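Local coordinates for hypothetical protein Atu0120 (PDB 2I6H) that is of unknown function but belongs to the DUF924 family of bacterial proteins and is built of helices joined by loops, without beta strands, at residues D91-R95 and N96-G100; Q149-C152 and D153-P157; H181-I185 and L186-T190. All coordinates share one frame; numbering follows the deposited sequence. Where two conformers were deposited one is given.

Interaction 1: D91-R95 and N96-G100; sequences DQFPR and NCFRG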
loop_
_atom_site.group_PDB
_atom_site.type_symbol
_atom_site.label_atom_id
_atom_site.label_comp_id
_atom_site.label_asym_id
_atom_site.label_seq_id
_atom_site.Cartn_x
_atom_site.Cartn_y
_atom_site.Cartn_z
ATOM N N ASP A 91 -11.832 13.845 5.650
ATOM C CA ASP A 91 -11.582 12.413 5.613
ATOM C C ASP A 91 -10.299 12.015 6.356
ATOM O O ASP A 91 -10.296 11.017 7.087
ATOM C CB ASP A 91 -11.524 11.923 4.141
ATOM C CG ASP A 91 -11.290 10.400 4.046
ATOM O OD1 ASP A 91 -12.255 9.615 4.268
ATOM O OD2 ASP A 91 -10.125 10.014 3.785
ATOM N N GLN A 92 -9.216 12.764 6.148
ATOM C CA GLN A 92 -7.946 12.411 6.799
ATOM C C GLN A 92 -7.794 12.932 8.229
ATOM O O GLN A 92 -7.521 12.148 9.168
ATOM C CB GLN A 92 -6.762 12.864 5.942
ATOM C CG GLN A 92 -6.680 12.114 4.628
ATOM C CD GLN A 92 -6.366 10.666 4.857
ATOM O OE1 GLN A 92 -5.259 10.330 5.256
ATOM N NE2 GLN A 92 -7.369 9.780 4.631
ATOM N N PHE A 93 -7.988 14.235 8.387
ATOM C CA PHE A 93 -7.866 14.891 9.716
ATOM C C PHE A 93 -8.544 14.110 10.876
ATOM O O PHE A 93 -7.902 13.869 11.914
ATOM C CB PHE A 93 -8.370 16.348 9.644
ATOM C CG PHE A 93 -8.166 17.117 10.924
ATOM C CD1 PHE A 93 -7.027 17.964 11.074
ATOM C CD2 PHE A 93 -9.076 17.001 11.993
ATOM C CE1 PHE A 93 -6.819 18.689 12.275
ATOM C CE2 PHE A 93 -8.880 17.725 13.190
ATOM C CZ PHE A 93 -7.737 18.577 13.341
ATOM N N PRO A 94 -9.819 13.686 10.718
ATOM C CA PRO A 94 -10.493 12.967 11.819
ATOM C C PRO A 94 -9.800 11.657 12.177
ATOM O O PRO A 94 -9.752 11.285 13.355
ATOM C CB PRO A 94 -11.894 12.648 11.239
ATOM C CG PRO A 94 -12.100 13.621 10.144
ATOM C CD PRO A 94 -10.712 13.841 9.554
ATOM N N ARG A 95 -9.230 10.989 11.170
ATOM C CA ARG A 95 -8.524 9.725 11.398
ATOM C C ARG A 95 -7.151 9.894 12.078
ATOM O O ARG A 95 -6.673 8.977 12.769
ATOM C CB ARG A 95 -8.421 8.944 10.081
ATOM C CG ARG A 95 -9.791 8.473 9.584
ATOM C CD ARG A 95 -9.785 7.850 8.170
ATOM N NE ARG A 95 -11.056 7.133 8.068
ATOM C CZ ARG A 95 -12.264 7.717 7.941
ATOM N NH1 ARG A 95 -13.354 6.955 7.969
ATOM N NH2 ARG A 95 -12.405 9.046 7.769
ATOM N N ASN A 96 -6.531 11.048 11.879
ATOM C CA ASN A 96 -5.309 11.375 12.618
ATOM C C ASN A 96 -5.594 11.927 14.005
ATOM O O ASN A 96 -4.846 11.632 14.956
ATOM C CB ASN A 96 -4.478 12.428 11.876
ATOM C CG ASN A 96 -3.881 11.902 10.590
ATOM O OD1 ASN A 96 -4.461 12.095 9.495
ATOM N ND2 ASN A 96 -2.739 11.175 10.714
ATOM N N CYS A 97 -6.629 12.753 14.124
ATOM C CA CYS A 97 -6.749 13.634 15.294
ATOM C C CYS A 97 -7.862 13.302 16.266
ATOM O O CYS A 97 -7.898 13.895 17.364
ATOM C CB CYS A 97 -6.863 15.108 14.855
ATOM S SG CYS A 97 -5.409 15.613 13.833
ATOM N N PHE A 98 -8.782 12.412 15.870
ATOM C CA PHE A 98 -9.904 12.058 16.767
ATOM C C PHE A 98 -9.936 10.546 17.072
ATOM O O PHE A 98 -11.001 9.985 17.351
ATOM C CB PHE A 98 -11.267 12.468 16.180
ATOM C CG PHE A 98 -11.400 13.910 15.817
ATOM C CD1 PHE A 98 -10.900 14.946 16.641
ATOM C CD2 PHE A 98 -12.087 14.249 14.654
ATOM C CE1 PHE A 98 -11.082 16.310 16.282
ATOM C CE2 PHE A 98 -12.298 15.592 14.291
ATOM C CZ PHE A 98 -11.822 16.626 15.100
ATOM N N ARG A 99 -8.758 9.918 17.056
ATOM C CA ARG A 99 -8.622 8.458 17.148
ATOM C C ARG A 99 -9.382 7.883 18.340
ATOM O O ARG A 99 -9.423 8.509 19.386
ATOM C CB ARG A 99 -7.148 8.067 17.276
ATOM C CG ARG A 99 -6.330 8.298 16.028
ATOM C CD ARG A 99 -4.855 7.943 16.277
ATOM N NE ARG A 99 -3.996 8.409 15.186
ATOM C CZ ARG A 99 -3.815 7.781 14.022
ATOM N NH1 ARG A 99 -4.455 6.644 13.727
ATOM N NH2 ARG A 99 -3.000 8.322 13.108
ATOM N N GLY A 100 -10.003 6.718 18.152
ATOM C CA GLY A 100 -10.655 6.020 19.273
ATOM C C GLY A 100 -12.013 6.563 19.670
ATOM O O GLY A 100 -12.590 6.116 20.681
HETATM O O HOH W 1 -4.203 10.068 7.767
#
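Cys-97 lies one turn on from Phe-93 and puts its sulfur over one face of that ring, SG standing 3.8 Å from the ring centroid and 14° off the normal. This sulfur-aromatic contact depends on the phenyl group swinging toward the C-terminal end of the helix, with CG opposite the backbone N (chi1 -175°). The CB of Cys-97 adds a CH-pi contact over the same ring, nearest CE2.

The second aromatic contact is an offset edge-to-face pair: the edge of Phe-93 is turned toward the face of Phe-98, planes at 75° and centroids 5.6 Å apart. Phe-98 also packs against Pro-94, Phe-98 CD2 lying 3.8 Å from Pro-94 CB.

Polar contacts follow the last turns of the helix. Cys-97 N donates to Phe-93 O at 2.8 Å and Phe-98 N to Pro-94 O at 2.9 Å, although Phe-98 has already left helical geometry. A water reaches both Gln-92 OE1 and Asn-96 OD1. Arg-95 runs back along the helix with its chain extended, and its NH2 donates to Asp-91 O at 3.0 Å, in the carbonyl plane and on a lone pair. The carbonyl of Arg-95 in turn sits over the centre of the Arg-99 guanidinium, O to CZ 3.3 Å.

All this finishes helix 80-97. Its aromatic side meets helix 51-69, where Phe-57 and His-65 join the rings and Asp-54 takes both Asn-96 and Arg-99; Arg-95 pairs with Asp-108 at the start of helix 108-120, and Asp-91 faces helix 137-140.

Interaction 2: Q149-C152 and D153-P157; sequences QRAC and DLNQP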
loop_
_atom_site.group_PDB
_atom_site.type_symbol
_atom_site.label_atom_id
_atom_site.label_comp_id
_atom_site.label_asym_id
_atom_site.label_seq_id
_atom_site.Cartn_x
_atom_site.Cartn_y
_atom_site.Cartn_z
ATOM N N GLN A 149 -17.860 -0.069 -4.448
ATOM C CA GLN A 149 -17.657 -0.438 -5.844
ATOM C C GLN A 149 -17.083 0.744 -6.588
ATOM O O GLN A 149 -16.184 0.573 -7.416
ATOM C CB GLN A 149 -18.973 -0.923 -6.443
ATOM C CG GLN A 149 -19.405 -2.177 -5.700
ATOM C CD GLN A 149 -20.392 -2.953 -6.472
ATOM O OE1 GLN A 149 -20.963 -2.445 -7.448
ATOM N NE2 GLN A 149 -20.640 -4.187 -6.038
ATOM N N ARG A 150 -17.580 1.936 -6.271
ATOM C CA ARG A 150 -17.038 3.155 -6.854
ATOM C C ARG A 150 -15.559 3.351 -6.490
ATOM O O ARG A 150 -14.748 3.686 -7.370
ATOM C CB ARG A 150 -17.842 4.366 -6.422
ATOM C CG ARG A 150 -17.483 5.602 -7.199
ATOM C CD ARG A 150 -18.346 6.786 -6.782
ATOM N NE ARG A 150 -18.081 7.897 -7.693
ATOM C CZ ARG A 150 -18.625 9.097 -7.570
ATOM N NH1 ARG A 150 -19.453 9.348 -6.576
ATOM N NH2 ARG A 150 -18.343 10.041 -8.466
ATOM N N ALA A 151 -15.210 3.103 -5.222
ATOM C CA ALA A 151 -13.802 3.171 -4.794
ATOM C C ALA A 151 -12.914 2.234 -5.603
ATOM O O ALA A 151 -11.824 2.642 -6.032
ATOM C CB ALA A 151 -13.663 2.817 -3.286
ATOM N N CYS A 152 -13.360 0.991 -5.799
ATOM C CA CYS A 152 -12.539 0.035 -6.563
ATOM C C CYS A 152 -12.355 0.503 -8.032
ATOM O O CYS A 152 -11.245 0.430 -8.583
ATOM C CB CYS A 152 -13.091 -1.394 -6.438
ATOM S SG CYS A 152 -12.961 -2.009 -4.734
ATOM N N ASP A 153 -13.424 1.010 -8.656
ATOM C CA ASP A 153 -13.346 1.524 -10.026
ATOM C C ASP A 153 -12.378 2.693 -10.109
ATOM O O ASP A 153 -11.564 2.780 -11.022
ATOM C CB ASP A 153 -14.725 2.023 -10.475
ATOM C CG ASP A 153 -15.725 0.867 -10.731
ATOM O OD1 ASP A 153 -15.301 -0.304 -10.796
ATOM O OD2 ASP A 153 -16.928 1.158 -10.829
ATOM N N LEU A 154 -12.463 3.584 -9.136
ATOM C CA LEU A 154 -11.604 4.764 -9.154
ATOM C C LEU A 154 -10.137 4.416 -8.930
ATOM O O LEU A 154 -9.257 5.058 -9.517
ATOM C CB LEU A 154 -12.090 5.775 -8.099
ATOM C CG LEU A 154 -13.409 6.484 -8.441
ATOM C CD1 LEU A 154 -13.922 7.172 -7.186
ATOM C CD2 LEU A 154 -13.204 7.472 -9.605
ATOM N N ASN A 155 -9.881 3.388 -8.122
ATOM C CA ASN A 155 -8.487 2.980 -7.844
ATOM C C ASN A 155 -7.886 2.070 -8.926
ATOM O O ASN A 155 -6.663 1.835 -8.933
ATOM C CB ASN A 155 -8.359 2.311 -6.476
ATOM C CG ASN A 155 -8.363 3.322 -5.306
ATOM O OD1 ASN A 155 -7.315 3.889 -4.927
ATOM N ND2 ASN A 155 -9.539 3.536 -4.711
ATOM N N GLN A 156 -8.719 1.537 -9.813
ATOM C CA GLN A 156 -8.197 0.619 -10.833
ATOM C C GLN A 156 -7.024 1.249 -11.627
ATOM O O GLN A 156 -5.942 0.610 -11.726
ATOM C CB GLN A 156 -9.314 0.042 -11.732
ATOM C CG GLN A 156 -8.883 -1.088 -12.666
ATOM C CD GLN A 156 -9.177 -2.502 -12.148
ATOM O OE1 GLN A 156 -9.953 -2.701 -11.198
ATOM N NE2 GLN A 156 -8.573 -3.504 -12.804
ATOM N N PRO A 157 -7.202 2.481 -12.181
ATOM C CA PRO A 157 -6.053 3.104 -12.883
ATOM C C PRO A 157 -4.841 3.346 -12.006
ATOM O O PRO A 157 -3.724 3.346 -12.517
ATOM C CB PRO A 157 -6.571 4.473 -13.323
ATOM C CG PRO A 157 -8.049 4.461 -13.096
ATOM C CD PRO A 157 -8.433 3.310 -12.256
#
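With chi1 at -78° the CG of Asn-155 lies opposite its own carbonyl carbon, and chi2 of -85° then turns the amide so that ND2 comes back over the preceding turn to Ala-151. On another side of the helix, Arg-150 takes the other course: its CG is opposite the backbone N (chi1 -169°), and the chain runs out straight from there, presenting its CG methylene to Leu-154.

The carbonyl of Ala-151 is gripped twice by one residue. Asn-155 ND2 donates to Ala-151 O at 2.8 Å with the N-H pointing well at the oxygen, and Asn-155 N donates to the same O at 2.9 Å. The two donors arrive from opposite faces of the carbonyl plane; ND2 stands well above that plane, and the backbone N is less tilted from it. The ND2 bond restrains the rotation of the buried Asn-155 amide and gives its NH2 group a partner.

Leu-154 CD1 meets Arg-150 CG at 3.9 Å, the two side chains crossing at a slant, while Leu-154 CG rests 3.3 Å from Arg-150 O. That same oxygen receives the helical bond from Leu-154 N at 2.9 Å. The guanidinium of Arg-150 continues past the leucine to a salt bridge with Asp-116. Before that, Asp-153 N closes onto Gln-149 O at 3.1 Å, and after it Gln-156 N makes a weak bond to Cys-152 O.

Ala-151 and Leu-154 pack on Phe-139 of helix 137-140, and Cys-152 and Asn-155 face helix 160-176. The arrangement is the C-terminal part of an amphipathic alpha-helix, regular i to i+4 bonding supplemented by an asparagine that folds back onto the carbonyl four residues earlier.

Interaction 3: H181-I185 and L186-T190; sequences HRNGI and LLRET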
loop_
_atom_site.group_PDB
_atom_site.type_symbol
_atom_site.label_atom_id
_atom_site.label_comp_id
_atom_site.label_asym_id
_atom_site.label_seq_id
_atom_site.Cartn_x
_atom_site.Cartn_y
_atom_site.Cartn_z
ATOM N N HIS A 181 -14.997 -3.363 13.022
ATOM C CA HIS A 181 -14.052 -2.693 13.929
ATOM C C HIS A 181 -14.636 -1.413 14.568
ATOM O O HIS A 181 -14.148 -0.971 15.609
ATOM C CB HIS A 181 -12.710 -2.398 13.237
ATOM C CG HIS A 181 -11.755 -3.563 13.233
ATOM N ND1 HIS A 181 -11.128 -4.021 14.378
ATOM C CD2 HIS A 181 -11.309 -4.353 12.223
ATOM C CE1 HIS A 181 -10.341 -5.037 14.073
ATOM N NE2 HIS A 181 -10.432 -5.259 12.773
ATOM N N ARG A 182 -15.672 -0.824 13.952
ATOM C CA ARG A 182 -16.270 0.418 14.480
ATOM C C ARG A 182 -17.352 0.178 15.544
ATOM O O ARG A 182 -17.861 1.141 16.127
ATOM C CB ARG A 182 -16.902 1.229 13.349
ATOM C CG ARG A 182 -15.910 1.610 12.259
ATOM C CD ARG A 182 -16.606 2.486 11.218
ATOM N NE ARG A 182 -15.728 2.765 10.084
ATOM C CZ ARG A 182 -16.081 3.583 9.082
ATOM N NH1 ARG A 182 -17.280 4.177 9.104
ATOM N NH2 ARG A 182 -15.244 3.829 8.077
ATOM N N ASN A 183 -17.740 -1.079 15.721
ATOM C CA ASN A 183 -18.931 -1.425 16.543
ATOM C C ASN A 183 -18.848 -0.917 17.972
ATOM O O ASN A 183 -19.837 -0.379 18.500
ATOM C CB ASN A 183 -19.188 -2.944 16.536
ATOM C CG ASN A 183 -19.667 -3.439 15.215
ATOM O OD1 ASN A 183 -19.923 -2.641 14.294
ATOM N ND2 ASN A 183 -19.810 -4.766 15.096
ATOM N N GLY A 184 -17.669 -1.045 18.589
ATOM C CA GLY A 184 -17.501 -0.597 19.978
ATOM C C GLY A 184 -17.710 0.898 20.089
ATOM O O GLY A 184 -18.466 1.391 20.942
ATOM N N ILE A 185 -17.034 1.635 19.209
ATOM C CA ILE A 185 -17.075 3.097 19.238
ATOM C C ILE A 185 -18.500 3.609 18.918
ATOM O O ILE A 185 -18.956 4.639 19.445
ATOM C CB ILE A 185 -16.085 3.679 18.184
ATOM C CG1 ILE A 185 -14.645 3.444 18.626
ATOM C CG2 ILE A 185 -16.332 5.175 17.958
ATOM C CD1 ILE A 185 -13.640 3.562 17.451
ATOM N N LEU A 186 -19.191 2.898 18.038
ATOM C CA LEU A 186 -20.530 3.317 17.630
ATOM C C LEU A 186 -21.656 2.673 18.444
ATOM O O LEU A 186 -22.834 2.896 18.146
ATOM C CB LEU A 186 -20.740 3.050 16.145
ATOM C CG LEU A 186 -19.844 3.911 15.211
ATOM C CD1 LEU A 186 -20.103 3.474 13.790
ATOM C CD2 LEU A 186 -20.042 5.448 15.346
ATOM N N LEU A 187 -21.306 1.841 19.424
ATOM C CA LEU A 187 -22.320 1.194 20.282
ATOM C C LEU A 187 -23.312 0.332 19.484
ATOM O O LEU A 187 -24.518 0.321 19.769
ATOM C CB LEU A 187 -23.056 2.238 21.172
ATOM C CG LEU A 187 -22.239 2.903 22.283
ATOM C CD1 LEU A 187 -21.415 4.054 21.751
ATOM C CD2 LEU A 187 -23.164 3.456 23.366
ATOM N N ARG A 188 -22.787 -0.394 18.494
ATOM C CA ARG A 188 -23.559 -1.354 17.714
ATOM C C ARG A 188 -23.311 -2.742 18.229
ATOM O O ARG A 188 -22.203 -3.081 18.661
ATOM C CB ARG A 188 -23.142 -1.313 16.227
ATOM C CG ARG A 188 -23.023 0.078 15.716
ATOM C CD ARG A 188 -22.918 0.152 14.199
ATOM N NE ARG A 188 -21.640 -0.308 13.663
ATOM C CZ ARG A 188 -21.124 0.159 12.520
ATOM N NH1 ARG A 188 -19.962 -0.303 12.069
ATOM N NH2 ARG A 188 -21.772 1.108 11.834
ATOM N N GLU A 189 -24.352 -3.559 18.143
ATOM C CA GLU A 189 -24.285 -4.943 18.572
ATOM C C GLU A 189 -23.555 -5.778 17.523
ATOM O O GLU A 189 -23.963 -5.839 16.371
ATOM C CB GLU A 189 -25.692 -5.495 18.817
ATOM C CG GLU A 189 -26.481 -4.761 19.898
ATOM C CD GLU A 189 -27.812 -5.426 20.190
ATOM O OE1 GLU A 189 -27.812 -6.606 20.614
ATOM O OE2 GLU A 189 -28.863 -4.767 19.995
ATOM N N THR A 190 -22.477 -6.411 17.958
ATOM C CA THR A 190 -21.604 -7.209 17.137
ATOM C C THR A 190 -22.262 -8.561 16.913
ATOM O O THR A 190 -22.721 -9.189 17.871
ATOM C CB THR A 190 -20.251 -7.339 17.851
ATOM O OG1 THR A 190 -19.609 -6.055 17.834
ATOM C CG2 THR A 190 -19.351 -8.350 17.197
#
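Asn-183 OD1 takes two hydrogen bonds from one guanidinium: Arg-188 NE donates to it at 3.0 Å and Arg-188 NH1 at 3.2 Å. The chain between them turns through a Schellman motif that ends the short helix 183-186, with Leu-187 at positive phi (59°) and Arg-188 N bonded back to Asn-183 O at 3.0 Å. One residue therefore receives Arg-188 twice, its main-chain oxygen by the backbone and its amide oxygen by the side chain.

The oxygen lies at the edge of the guanidinium and close to its plane, whereas the amide itself is turned 76° against that plane. NH1 approaches nearly in line with the C=O of the amide, and NE comes in at a tilt. A bend at chi3 (-72°) curls the arginine back toward the helix to make this possible. Its remaining NH2 forms a salt bridge with Glu-143, so the guanidinium is held on more than one side. Leu-186 CD1 covers part of one guanidinium face, and the same methyl lies 3.9 Å from Arg-182 CB.

The backbone adds Leu-186 N to Arg-182 O at 2.9 Å. Arg-182 itself reaches away from the turn, its NH2 bonding to His-141 O.

The nitrogen of the Asn-183 amide turns to a different neighbour, the extended chain that leads to helix 192-199, where Glu-194 is a second acceptor for ND2. With both oxygen and nitrogen engaged, the orientation of this buried amide is settled. On the nitrogen side, ND2 donates to Thr-190 OG1 at 3.0 Å, with the hydroxyl close to the amide plane.

How the interactions relate
From the N terminus the three contacts come in series, with no nesting or crossing. None closes a loop, as each joins directly adjacent segments along a helix or at its end: interaction 1 finishes helix 80-97, interaction 2 runs through the last turns of helix 145-155, and interaction 3 ends the short helix 183-186 and leads toward helix 192-199. Interactions 1 and 2 lie on opposite sides of the chain's centre, their nearest atoms about 10 Å apart. Interaction 3 meets interaction 1 in space: Gly-100 O packs against Ile-185 CG1, and the like-charged Arg-95 and Arg-182 come close. Helix 137-140 is shared ground, touched by residues of interactions 1 and 2.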